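Local coordinates for possible substrate binding protein of ABC transporter system (Rhodopseudomonas palustris, PDB 3N0X) that probably binds branched-chain amino acids or related solutes outside the membrane and delivers them to an ABC-type importer, at residues L28-E33 / K275-P280; P91-N96 / R117-T122; L172-Y177 / F193-D198. All coordinates share one frame; numbering follows the deposited sequence.

Contacts 1 and 2 lie on the lobe built around the six-stranded mixed sheet, their centres about 28 Å apart. In contact 1, helix 18-35, which packs on strand 45-53 of that sheet, meets helix 264-277 from much later in the chain; in contact 2, helix 83-96 meets strand 119-121, an end strand of the same sheet. Contact 3 belongs to the four-stranded parallel sheet, across the chain's centre, about 44 Å from contact 1 and about 42 Å from contact 2, centre to centre. Along the chain, contact 2 closes before contact 3 opens, and contact 1 spans both. This order fits the two-lobed fold of periplasmic binding proteins, in which the chain passes repeatedly between lobes.

Contact 1: L28-E33 / K275-P280; sequences LMMGLE and KRFNAP
Arg276 of helix 264-277 and Glu33 of helix 18-35 form a two-pronged salt bridge. The guanidinium grips the carboxylate end-on: NH1 of Arg276 lies 2.8 Å from OE1 of Glu33, and Arg276 NH2 is 2.8 Å from Glu33 OE2. Both N-H directions are straight to at least 170°, each oxygen accepts through its syn lone pair, and the two flat groups are only 11° from coplanar. Glu33 reaches this position because its CG is anti to the backbone N (chi1 169°) and the chain runs out extended. Arg276 has a second acidic partner, Glu272, at NE.

Met30, present as selenomethionine, supplies the apolar half. Its methyl CE lies over one face of the guanidinium, while its CG comes within 4.0 Å of Arg276 NH1. Its SE reaches the edge of the Phe277 ring, 4.1 Å from CE2 of Phe277, a Met-aromatic contact. Replacing Glu33 by an alanine would strip NH1 and NH2 of this carboxylate and probably leave the guanidinium, of these two acids, just Glu272 at NE.

Arg276 thus meets charge in its plane and an apolar methyl over a face; with acidic partners at NE, NH1 and NH2, it is likely to stay positively charged.

Contact 2: P91-N96 / R117-T122; sequences PVAEEN and RYIFRT
Ala93 and Tyr118 anchor the apolar part of this contact between helix 83-96 and the chain entering strand 119-121. The methyl CB of Ala93 sits 4.0 Å from CB of Tyr118 and 3.8 Å from CD1 of Ile119. That reach depends on the Ile119 torsions: CG1 is anti to the carbonyl carbon (chi1 -51°), and a second bend (chi2 -51°) turns CD1 to the helix.

The Tyr118 ring makes the second kind of contact, with the helix backbone. The carbonyl oxygen of Ala93 lies 4.0 Å above the plane over one face, displaced toward the rim, while CA of Glu94 comes obliquely to 3.6 Å from Tyr118 CD2. Glu94 adds its aliphatic stem, with CG 4.1 Å from Tyr118 CE2, and the two side chains cross at about a right angle.

Within the helix, Val92 O takes both Asn96 N and Asn96 ND2, from opposite faces of its plane; the ND2 bond is 2.9 Å long. Asn96 OD1 bonds Gln70 of helix 58-70.

Because the touching groups are alkyl carbons, a ring and backbone atoms, the interface rests on shape and burial, with backbone bonding to Leu100 fixing Tyr118 and Phe120 beside the neighbouring strand.

Contact 3: L172-Y177 / F193-D198; sequences LATEEY and FDALKD
Ala195 meets Thr174 where helix 186-196 lies against strand 171-178. At the start of 193-198, Phe193 contributes its carbonyl oxygen, which accepts from both Leu196 N and Lys197 N, the latter at 2.8 Å, and so ties the turn together. Asp194 makes a salt bridge within this segment: its OD1 is 3.0 Å from Lys197 NZ, approached from above the carboxylate plane, and the same oxygen also accepts from Gln190.

Ala195 then makes the closest approach to the strand. Its CB is 3.6 Å from CG2 of Thr174, and that methyl is presented by the threonine torsion: with OG1 opposite the backbone N (chi1 -164°), CG2 falls between the backbone N and the carbonyl carbon. The carbonyl oxygen of Ala195 also stands 4.1 Å from CB of Ala173. Leu196 follows with its CD2 branch, likewise 4.1 Å from Ala173 CB, and its side chain additionally touches Thr143 of strand 142-149. Alongside, Glu176 pairs with Arg191 one turn earlier in the helix.

The small side chains of Ala173, Thr174 and Ala195 let the backbones come near, with Ala173 CA and Ala195 CA 6.8 Å apart. Helix 186-196 connects parallel strands 171-178 and 202-207, with strand 142-149 between them in the sheet, so the contact lies within a beta-alpha-beta crossover of one alpha/beta lobe of a periplasmic binding protein.

Contact 1: L28-E33 / K275-P280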
# COMPACT_ATOMS: atom_id res chain seq x y z
N LEU A 28 -12.22 -3.44 7.78
CA LEU A 28 -12.70 -2.45 8.73
C LEU A 28 -13.61 -3.11 9.80
O LEU A 28 -13.42 -2.89 11.01
CB LEU A 28 -13.46 -1.33 8.01
CG LEU A 28 -14.08 -0.25 8.91
CD1 LEU A 28 -13.03 0.49 9.75
CD2 LEU A 28 -14.96 0.72 8.04
N MSE A 29 -14.54 -3.96 9.38
CA MSE A 29 -15.48 -4.53 10.35
C MSE A 29 -14.80 -5.52 11.25
O MSE A 29 -15.06 -5.53 12.44
CB MSE A 29 -16.67 -5.17 9.65
CG MSE A 29 -17.47 -4.20 8.82
SE MSE A 29 -17.87 -2.47 9.61
CE MSE A 29 -19.11 -3.05 10.93
N MSE A 30 -13.91 -6.33 10.70
CA MSE A 30 -13.14 -7.30 11.50
C MSE A 30 -12.18 -6.59 12.47
O MSE A 30 -11.99 -7.05 13.60
CB MSE A 30 -12.39 -8.28 10.60
CG MSE A 30 -13.34 -9.25 9.96
SE MSE A 30 -12.46 -10.61 8.91
CE MSE A 30 -11.73 -11.62 10.36
N GLY A 31 -11.58 -5.49 12.03
CA GLY A 31 -10.74 -4.73 12.92
C GLY A 31 -11.46 -4.08 14.10
O GLY A 31 -10.94 -4.06 15.22
N LEU A 32 -12.67 -3.57 13.83
CA LEU A 32 -13.47 -2.98 14.90
C LEU A 32 -13.94 -4.08 15.87
O LEU A 32 -14.00 -3.88 17.10
CB LEU A 32 -14.66 -2.21 14.31
CG LEU A 32 -14.33 -0.95 13.49
CD1 LEU A 32 -15.58 -0.40 12.79
CD2 LEU A 32 -13.69 0.16 14.40
N GLU A 33 -14.31 -5.22 15.31
CA GLU A 33 -14.65 -6.40 16.10
C GLU A 33 -13.46 -6.78 17.03
O GLU A 33 -13.60 -6.97 18.26
CB GLU A 33 -15.02 -7.55 15.17
CG GLU A 33 -15.13 -8.90 15.91
CD GLU A 33 -15.33 -10.08 14.97
OE1 GLU A 33 -15.42 -9.86 13.74
OE2 GLU A 33 -15.40 -11.24 15.48
N LYS A 275 -11.96 -19.06 8.12
CA LYS A 275 -13.16 -19.75 8.63
C LYS A 275 -14.46 -19.16 8.04
O LYS A 275 -15.38 -19.91 7.67
CB LYS A 275 -13.22 -19.65 10.15
CG LYS A 275 -14.45 -20.27 10.77
CD LYS A 275 -14.41 -20.23 12.28
CE LYS A 275 -15.70 -20.83 12.87
NZ LYS A 275 -15.62 -20.82 14.40
N ARG A 276 -14.53 -17.83 7.95
CA ARG A 276 -15.74 -17.15 7.49
C ARG A 276 -15.94 -17.16 5.99
O ARG A 276 -17.09 -17.22 5.52
CB ARG A 276 -15.73 -15.70 8.01
CG ARG A 276 -15.82 -15.64 9.51
CD ARG A 276 -15.67 -14.20 10.09
NE ARG A 276 -15.47 -14.27 11.55
CZ ARG A 276 -15.42 -13.21 12.36
NH1 ARG A 276 -15.61 -11.99 11.89
NH2 ARG A 276 -15.20 -13.39 13.66
N PHE A 277 -14.84 -17.07 5.24
CA PHE A 277 -14.86 -16.79 3.80
C PHE A 277 -14.13 -17.84 2.94
O PHE A 277 -14.19 -17.78 1.71
CB PHE A 277 -14.30 -15.39 3.55
CG PHE A 277 -14.91 -14.34 4.42
CD1 PHE A 277 -16.30 -14.13 4.43
CD2 PHE A 277 -14.15 -13.56 5.25
CE1 PHE A 277 -16.88 -13.17 5.28
CE2 PHE A 277 -14.73 -12.61 6.07
CZ PHE A 277 -16.07 -12.41 6.08
N ASN A 278 -13.46 -18.80 3.58
CA ASN A 278 -12.68 -19.82 2.88
C ASN A 278 -11.64 -19.28 1.90
O ASN A 278 -11.39 -19.86 0.84
CB ASN A 278 -13.63 -20.80 2.19
CG ASN A 278 -14.65 -21.36 3.16
OD1 ASN A 278 -15.86 -21.21 2.96
ND2 ASN A 278 -14.16 -22.05 4.19
N ALA A 279 -11.02 -18.18 2.31
CA ALA A 279 -10.00 -17.50 1.55
C ALA A 279 -9.18 -16.68 2.53
O ALA A 279 -9.70 -16.30 3.58
CB ALA A 279 -10.61 -16.59 0.50
N PRO A 280 -7.92 -16.40 2.21
CA PRO A 280 -7.11 -15.54 3.06
C PRO A 280 -7.38 -14.05 2.86
O PRO A 280 -7.95 -13.62 1.81
CB PRO A 280 -5.67 -15.88 2.65
CG PRO A 280 -5.77 -16.62 1.37
CD PRO A 280 -7.18 -16.87 1.03

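Contact 2: P91-N96 / R117-T122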
# COMPACT_ATOMS: atom_id res chain seq x y z
N PRO A 91 -9.90 18.34 0.20
CA PRO A 91 -10.41 19.66 0.61
C PRO A 91 -11.74 19.60 1.35
O PRO A 91 -12.06 20.53 2.10
CB PRO A 91 -10.58 20.41 -0.74
CG PRO A 91 -9.75 19.68 -1.67
CD PRO A 91 -9.65 18.28 -1.24
N VAL A 92 -12.51 18.53 1.15
CA VAL A 92 -13.78 18.35 1.86
C VAL A 92 -13.55 18.15 3.37
O VAL A 92 -14.29 18.66 4.20
CB VAL A 92 -14.59 17.19 1.26
CG1 VAL A 92 -15.91 17.02 1.99
CG2 VAL A 92 -14.80 17.44 -0.25
N ALA A 93 -12.51 17.39 3.70
CA ALA A 93 -12.14 17.23 5.09
C ALA A 93 -11.82 18.58 5.74
O ALA A 93 -12.31 18.89 6.82
CB ALA A 93 -10.94 16.26 5.23
N GLU A 94 -11.03 19.40 5.04
CA GLU A 94 -10.67 20.70 5.55
C GLU A 94 -11.91 21.60 5.67
O GLU A 94 -12.07 22.30 6.67
CB GLU A 94 -9.60 21.38 4.68
CG GLU A 94 -9.22 22.78 5.16
CD GLU A 94 -8.09 23.43 4.34
OE1 GLU A 94 -7.06 22.79 4.12
OE2 GLU A 94 -8.22 24.61 3.98
N GLU A 95 -12.78 21.59 4.66
CA GLU A 95 -13.99 22.45 4.68
C GLU A 95 -14.89 22.15 5.88
O GLU A 95 -15.43 23.05 6.49
CB GLU A 95 -14.77 22.32 3.36
CG GLU A 95 -16.10 23.10 3.31
N ASN A 96 -15.04 20.86 6.19
CA ASN A 96 -15.87 20.41 7.29
C ASN A 96 -15.17 20.29 8.64
O ASN A 96 -15.83 19.99 9.63
CB ASN A 96 -16.49 19.08 6.90
CG ASN A 96 -17.51 19.26 5.82
OD1 ASN A 96 -18.64 19.68 6.11
ND2 ASN A 96 -17.12 19.03 4.56
N ARG A 117 -3.95 19.41 7.06
CA ARG A 117 -3.85 18.96 8.45
C ARG A 117 -4.91 17.95 8.91
O ARG A 117 -4.73 17.29 9.92
CB ARG A 117 -3.83 20.16 9.41
CG ARG A 117 -5.14 20.92 9.45
CD ARG A 117 -4.99 22.28 10.06
NE ARG A 117 -4.59 22.18 11.46
CZ ARG A 117 -5.44 22.02 12.47
NH1 ARG A 117 -6.75 21.98 12.27
NH2 ARG A 117 -4.97 21.90 13.71
N TYR A 118 -6.03 17.87 8.20
CA TYR A 118 -7.11 16.94 8.54
C TYR A 118 -6.92 15.55 7.93
O TYR A 118 -7.72 14.64 8.18
CB TYR A 118 -8.46 17.54 8.06
CG TYR A 118 -8.77 18.84 8.79
CD1 TYR A 118 -9.38 18.82 10.03
CD2 TYR A 118 -8.45 20.07 8.25
CE1 TYR A 118 -9.64 19.98 10.74
CE2 TYR A 118 -8.70 21.23 8.95
CZ TYR A 118 -9.30 21.19 10.20
OH TYR A 118 -9.58 22.33 10.95
N ILE A 119 -5.88 15.40 7.13
CA ILE A 119 -5.59 14.16 6.41
C ILE A 119 -4.54 13.32 7.15
O ILE A 119 -3.44 13.79 7.45
CB ILE A 119 -5.08 14.47 4.96
CG1 ILE A 119 -6.02 15.41 4.21
CG2 ILE A 119 -4.84 13.14 4.16
CD1 ILE A 119 -7.48 15.02 4.22
N PHE A 120 -4.92 12.07 7.44
CA PHE A 120 -4.00 11.05 7.91
C PHE A 120 -4.08 9.90 6.90
O PHE A 120 -4.99 9.81 6.08
CB PHE A 120 -4.34 10.56 9.31
CG PHE A 120 -4.08 11.57 10.40
CD1 PHE A 120 -4.96 12.66 10.60
CD2 PHE A 120 -2.95 11.49 11.17
CE1 PHE A 120 -4.70 13.57 11.60
CE2 PHE A 120 -2.71 12.40 12.18
CZ PHE A 120 -3.57 13.44 12.39
N ARG A 121 -3.09 9.03 6.91
CA ARG A 121 -3.10 7.90 5.98
C ARG A 121 -2.55 6.65 6.63
O ARG A 121 -1.40 6.63 7.03
CB ARG A 121 -2.30 8.19 4.71
CG ARG A 121 -2.23 6.95 3.81
CD ARG A 121 -2.09 7.20 2.37
NE ARG A 121 -0.96 8.06 2.02
CZ ARG A 121 -0.78 8.51 0.77
NH1 ARG A 121 -1.59 8.13 -0.17
NH2 ARG A 121 0.21 9.35 0.47
N THR A 122 -3.37 5.59 6.64
CA THR A 122 -2.92 4.26 7.04
C THR A 122 -2.36 3.43 5.86
O THR A 122 -1.47 2.61 6.07
CB THR A 122 -4.03 3.48 7.75
OG1 THR A 122 -5.20 3.44 6.92
CG2 THR A 122 -4.36 4.09 9.08

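Contact 3: L172-Y177 / F193-D198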
# COMPACT_ATOMS: atom_id res chain seq x y z
N LEU A 172 23.15 1.66 -9.75
CA LEU A 172 22.11 1.77 -10.77
C LEU A 172 22.78 2.04 -12.10
O LEU A 172 23.35 3.11 -12.30
CB LEU A 172 21.13 2.90 -10.43
CG LEU A 172 20.04 3.21 -11.46
CD1 LEU A 172 19.11 2.01 -11.60
CD2 LEU A 172 19.26 4.50 -11.11
N ALA A 173 22.71 1.09 -13.02
CA ALA A 173 23.39 1.20 -14.30
C ALA A 173 22.63 2.03 -15.33
O ALA A 173 23.22 2.75 -16.13
CB ALA A 173 23.59 -0.19 -14.88
N THR A 174 21.31 1.88 -15.36
CA THR A 174 20.50 2.57 -16.40
C THR A 174 19.05 2.57 -15.99
O THR A 174 18.64 1.75 -15.16
CB THR A 174 20.63 1.92 -17.80
OG1 THR A 174 20.13 2.85 -18.77
CG2 THR A 174 19.88 0.56 -17.92
N GLU A 175 18.30 3.53 -16.54
CA GLU A 175 16.85 3.69 -16.34
C GLU A 175 16.21 3.76 -17.70
O GLU A 175 16.63 4.57 -18.55
CB GLU A 175 16.54 4.96 -15.56
CG GLU A 175 17.16 5.12 -14.21
CD GLU A 175 17.07 6.56 -13.72
OE1 GLU A 175 15.97 7.19 -13.75
OE2 GLU A 175 18.14 7.10 -13.38
N GLU A 176 15.26 2.88 -17.96
CA GLU A 176 14.50 2.90 -19.20
C GLU A 176 13.06 3.29 -18.91
O GLU A 176 12.41 2.71 -18.01
CB GLU A 176 14.55 1.53 -19.89
CG GLU A 176 15.87 1.20 -20.46
CD GLU A 176 16.10 1.91 -21.82
OE1 GLU A 176 15.11 2.43 -22.43
OE2 GLU A 176 17.24 1.87 -22.31
N TYR A 177 12.54 4.23 -19.71
CA TYR A 177 11.15 4.68 -19.62
C TYR A 177 10.50 4.50 -20.98
O TYR A 177 11.00 5.04 -21.95
CB TYR A 177 11.06 6.14 -19.18
CG TYR A 177 11.66 6.39 -17.83
CD1 TYR A 177 10.97 6.08 -16.67
CD2 TYR A 177 12.97 6.87 -17.71
CE1 TYR A 177 11.53 6.27 -15.43
CE2 TYR A 177 13.57 7.03 -16.46
CZ TYR A 177 12.83 6.73 -15.32
OH TYR A 177 13.41 6.88 -14.05
N PHE A 193 19.33 -5.79 -21.07
CA PHE A 193 20.29 -6.90 -21.01
C PHE A 193 21.69 -6.41 -21.37
O PHE A 193 22.67 -6.74 -20.68
CB PHE A 193 19.92 -8.02 -21.98
CG PHE A 193 18.63 -8.70 -21.70
CD1 PHE A 193 17.99 -8.60 -20.49
CD2 PHE A 193 18.05 -9.48 -22.68
CE1 PHE A 193 16.80 -9.25 -20.25
CE2 PHE A 193 16.84 -10.13 -22.44
CZ PHE A 193 16.23 -10.02 -21.23
N ASP A 194 21.79 -5.60 -22.44
CA ASP A 194 23.11 -5.09 -22.85
C ASP A 194 23.76 -4.19 -21.79
O ASP A 194 24.99 -4.21 -21.61
CB ASP A 194 23.05 -4.39 -24.20
CG ASP A 194 22.80 -5.36 -25.35
OD1 ASP A 194 22.88 -6.61 -25.16
OD2 ASP A 194 22.48 -4.86 -26.45
N ALA A 195 22.93 -3.45 -21.05
CA ALA A 195 23.40 -2.60 -19.96
C ALA A 195 23.94 -3.36 -18.73
O ALA A 195 24.63 -2.77 -17.89
CB ALA A 195 22.28 -1.65 -19.50
N LEU A 196 23.57 -4.63 -18.59
CA LEU A 196 23.96 -5.42 -17.45
C LEU A 196 24.89 -6.61 -17.73
O LEU A 196 25.57 -7.06 -16.81
CB LEU A 196 22.71 -5.93 -16.76
CG LEU A 196 21.82 -4.93 -16.08
CD1 LEU A 196 20.53 -5.70 -15.61
CD2 LEU A 196 22.49 -4.18 -14.91
N LYS A 197 24.84 -7.17 -18.94
CA LYS A 197 25.43 -8.47 -19.19
C LYS A 197 26.92 -8.60 -18.91
O LYS A 197 27.39 -9.71 -18.66
CB LYS A 197 25.14 -8.95 -20.60
CG LYS A 197 25.79 -8.11 -21.70
CD LYS A 197 25.36 -8.63 -23.02
CE LYS A 197 25.87 -7.76 -24.14
NZ LYS A 197 25.32 -8.30 -25.46
N ASP A 198 27.66 -7.49 -18.97
CA ASP A 198 29.10 -7.56 -18.76
C ASP A 198 29.52 -7.15 -17.35
O ASP A 198 30.71 -7.14 -17.05
CB ASP A 198 29.83 -6.71 -19.80
CG ASP A 198 29.74 -7.30 -21.19
OD1 ASP A 198 29.68 -8.55 -21.35
OD2 ASP A 198 29.74 -6.50 -22.17